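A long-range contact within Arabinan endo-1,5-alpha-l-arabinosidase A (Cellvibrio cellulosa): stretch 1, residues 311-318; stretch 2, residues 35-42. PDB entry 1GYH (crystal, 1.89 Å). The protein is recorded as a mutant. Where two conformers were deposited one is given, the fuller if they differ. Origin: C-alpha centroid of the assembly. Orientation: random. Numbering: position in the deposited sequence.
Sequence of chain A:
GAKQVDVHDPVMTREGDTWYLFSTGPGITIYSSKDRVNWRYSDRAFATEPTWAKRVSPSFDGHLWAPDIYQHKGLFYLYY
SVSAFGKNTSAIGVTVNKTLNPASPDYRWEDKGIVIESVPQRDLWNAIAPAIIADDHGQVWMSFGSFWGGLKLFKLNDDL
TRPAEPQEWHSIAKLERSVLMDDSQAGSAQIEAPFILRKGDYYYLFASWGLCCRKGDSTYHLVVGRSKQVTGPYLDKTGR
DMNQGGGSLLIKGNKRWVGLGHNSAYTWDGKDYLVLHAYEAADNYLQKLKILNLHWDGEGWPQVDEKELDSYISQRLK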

# COMPACT_ATOMS: atom_id res chain seq x y z
N SER A 311 -4.41 -7.02 21.00
CA SER A 311 -4.01 -8.42 21.22
C SER A 311 -3.04 -8.96 20.20
O SER A 311 -2.38 -9.99 20.47
CB SER A 311 -5.23 -9.34 21.33
OG SER A 311 -6.03 -9.29 20.16
N TYR A 312 -2.93 -8.32 19.03
CA TYR A 312 -1.84 -8.65 18.09
C TYR A 312 -0.60 -7.85 18.52
O TYR A 312 -0.60 -6.60 18.48
CB TYR A 312 -2.14 -8.41 16.63
CG TYR A 312 -0.91 -8.66 15.79
CD1 TYR A 312 -0.63 -9.93 15.31
CD2 TYR A 312 0.02 -7.63 15.55
CE1 TYR A 312 0.52 -10.18 14.56
CE2 TYR A 312 1.17 -7.88 14.80
CZ TYR A 312 1.42 -9.15 14.32
OH TYR A 312 2.58 -9.42 13.61
N ILE A 313 0.41 -8.57 18.97
CA ILE A 313 1.66 -8.00 19.54
C ILE A 313 2.90 -8.63 18.85
O ILE A 313 3.40 -9.67 19.26
CB ILE A 313 1.72 -8.18 21.07
CG1 ILE A 313 0.57 -7.48 21.74
CG2 ILE A 313 3.04 -7.57 21.66
CD1 ILE A 313 0.43 -7.75 23.26
N SER A 314 3.38 -7.97 17.80
CA SER A 314 4.59 -8.36 17.12
C SER A 314 5.77 -8.24 18.09
O SER A 314 5.67 -7.52 19.10
CB SER A 314 4.85 -7.55 15.84
OG SER A 314 5.09 -6.15 16.11
N GLN A 315 6.83 -8.96 17.78
CA GLN A 315 8.07 -8.97 18.56
C GLN A 315 9.26 -8.85 17.60
O GLN A 315 9.43 -9.65 16.67
CB GLN A 315 8.19 -10.24 19.41
CG GLN A 315 7.08 -10.47 20.48
CD GLN A 315 7.20 -9.60 21.76
OE1 GLN A 315 7.63 -10.08 22.81
NE2 GLN A 315 6.78 -8.33 21.67
N ARG A 316 10.11 -7.85 17.83
CA ARG A 316 11.36 -7.71 17.08
C ARG A 316 12.49 -8.53 17.69
O ARG A 316 12.97 -8.25 18.79
CB ARG A 316 11.76 -6.23 16.98
CG ARG A 316 13.14 -5.98 16.39
CD ARG A 316 13.22 -6.22 14.93
NE ARG A 316 14.57 -5.93 14.41
CZ ARG A 316 15.01 -4.72 14.05
NH1 ARG A 316 14.24 -3.63 14.12
NH2 ARG A 316 16.24 -4.62 13.61
N LEU A 317 12.91 -9.54 16.94
CA LEU A 317 13.99 -10.46 17.30
C LEU A 317 15.37 -9.81 17.15
O LEU A 317 15.56 -8.95 16.30
CB LEU A 317 13.94 -11.71 16.40
CG LEU A 317 12.79 -12.72 16.61
CD1 LEU A 317 12.79 -13.74 15.45
CD2 LEU A 317 12.93 -13.43 17.96
N LYS A 318 16.33 -10.27 17.94
CA LYS A 318 17.75 -9.93 17.69
C LYS A 318 18.27 -10.54 16.39
O LYS A 318 17.86 -11.64 15.98
CB LYS A 318 18.66 -10.38 18.84
CG LYS A 318 18.09 -10.13 20.27
CD LYS A 318 17.40 -8.73 20.39
CE LYS A 318 16.19 -8.72 21.38
NZ LYS A 318 16.03 -7.37 22.07
OXT LYS A 318 19.11 -9.94 15.69
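Stretch 2 (35-42) DRVNWRYS

How does stretch 2 lie on stretch 1? It runs alongside in the same sense, the end-to-end directions 31° apart, and its strand from N38 onward pairs in parallel with Q315 and R316. CA atoms of Q315 and N38 are 4.7 Å apart, those of R316 and W39 5.2 Å. The donors alternate between the stretches: Q315 N to V37 O, W39 N to Q315 O and L317 N to W39 O, each 2.8 Å. Before the strand, R36 has a positive phi (73°), and D35 OD1 accepts from V37 N at 3.0 Å and N38 N at 2.9 Å, tying the turn together.

What holds the Y312 side chain across the entrance to this pairing? Its CA-to-CB bond points sideways, but with chi1 t the ring carries its hydroxyl to the turn, where OH donates to R36 O at 2.7 Å. R36 O also takes a weak hydrogen bond from W39 NE1 at 3.2 Å. W39, chi1 m, has S314 CB at its ring edge, 4.2 Å from CD1.

How do the side chains of the paired residues divide? Q315 and N38 share one face, R316 and W39 the other. The m, m rotamer leads the end of Q315 away, and NE2 donates to S314 O at 2.9 Å. R316, t then p, bends back until NH2 is 3.8 Å from Y41 CB; a water accepts from R316 NE and Y41 N and donates to L317 O.

What closes the far end? The CA-to-CB bond of L317 points toward stretch 2, and its CD1 lies 3.7 Å from R40 NH1 and 4.1 Å from N38 CB. R40 reaches the C-terminus, where NH2 comes within 2.7 Å of K318 O, but the angle is too poor for a hydrogen bond.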

# COMPACT_ATOMS: atom_id res chain seq x y z
N ASP A 35 6.42 -17.37 11.99
CA ASP A 35 5.09 -17.43 12.61
C ASP A 35 4.22 -16.17 12.50
O ASP A 35 3.14 -16.13 13.05
CB ASP A 35 5.21 -17.79 14.11
CG ASP A 35 6.12 -16.81 14.89
OD1 ASP A 35 6.29 -15.64 14.45
OD2 ASP A 35 6.67 -17.15 15.95
N ARG A 36 4.68 -15.14 11.78
CA ARG A 36 3.96 -13.87 11.56
C ARG A 36 3.90 -12.93 12.77
O ARG A 36 3.25 -11.88 12.70
CB ARG A 36 2.50 -14.09 11.06
CG ARG A 36 2.34 -14.64 9.68
CD ARG A 36 0.87 -14.43 9.16
NE ARG A 36 -0.13 -15.32 9.76
CZ ARG A 36 -0.99 -15.03 10.73
NH1 ARG A 36 -1.01 -13.85 11.36
NH2 ARG A 36 -1.84 -15.97 11.12
N VAL A 37 4.57 -13.30 13.86
CA VAL A 37 4.56 -12.57 15.13
C VAL A 37 5.98 -12.12 15.53
O VAL A 37 6.18 -10.97 15.93
CB VAL A 37 4.00 -13.47 16.28
CG1 VAL A 37 4.17 -12.82 17.68
CG2 VAL A 37 2.54 -13.81 16.02
N ASN A 38 6.93 -13.04 15.52
CA ASN A 38 8.35 -12.83 15.83
C ASN A 38 9.17 -12.56 14.55
O ASN A 38 9.32 -13.45 13.71
CB ASN A 38 8.89 -14.06 16.59
CG ASN A 38 8.18 -14.30 17.90
OD1 ASN A 38 7.37 -15.25 18.07
ND2 ASN A 38 8.49 -13.47 18.85
N TRP A 39 9.64 -11.31 14.38
CA TRP A 39 10.26 -10.84 13.12
C TRP A 39 11.72 -10.46 13.34
O TRP A 39 12.03 -9.75 14.30
CB TRP A 39 9.51 -9.60 12.58
CG TRP A 39 8.07 -9.84 12.15
CD1 TRP A 39 6.93 -9.66 12.89
CD2 TRP A 39 7.64 -10.29 10.86
NE1 TRP A 39 5.83 -9.99 12.14
CE2 TRP A 39 6.24 -10.39 10.90
CE3 TRP A 39 8.30 -10.64 9.68
CZ2 TRP A 39 5.49 -10.82 9.81
CZ3 TRP A 39 7.56 -11.06 8.59
CH2 TRP A 39 6.18 -11.15 8.66
N ARG A 40 12.61 -10.93 12.47
CA ARG A 40 14.00 -10.45 12.41
C ARG A 40 14.28 -9.61 11.17
O ARG A 40 13.72 -9.83 10.08
CB ARG A 40 14.99 -11.59 12.42
CG ARG A 40 14.59 -12.76 11.51
CD ARG A 40 15.78 -13.65 11.11
NE ARG A 40 16.69 -13.51 12.23
CZ ARG A 40 16.58 -14.15 13.40
NH1 ARG A 40 15.69 -15.13 13.60
NH2 ARG A 40 17.41 -13.81 14.36
N TYR A 41 15.19 -8.66 11.30
CA TYR A 41 15.64 -7.89 10.13
C TYR A 41 16.24 -8.83 9.10
O TYR A 41 17.03 -9.68 9.44
CB TYR A 41 16.71 -6.88 10.53
CG TYR A 41 17.30 -6.09 9.38
CD1 TYR A 41 16.57 -5.06 8.79
CD2 TYR A 41 18.56 -6.34 8.92
CE1 TYR A 41 17.11 -4.31 7.73
CE2 TYR A 41 19.11 -5.59 7.88
CZ TYR A 41 18.39 -4.58 7.29
OH TYR A 41 18.93 -3.85 6.27
N SER A 42 15.84 -8.68 7.86
CA SER A 42 16.36 -9.51 6.76
C SER A 42 17.37 -8.75 5.88
O SER A 42 18.49 -9.23 5.69
CB SER A 42 15.21 -10.05 5.86
OG SER A 42 15.73 -10.99 4.90
O HOH W 1 16.49 -8.37 13.92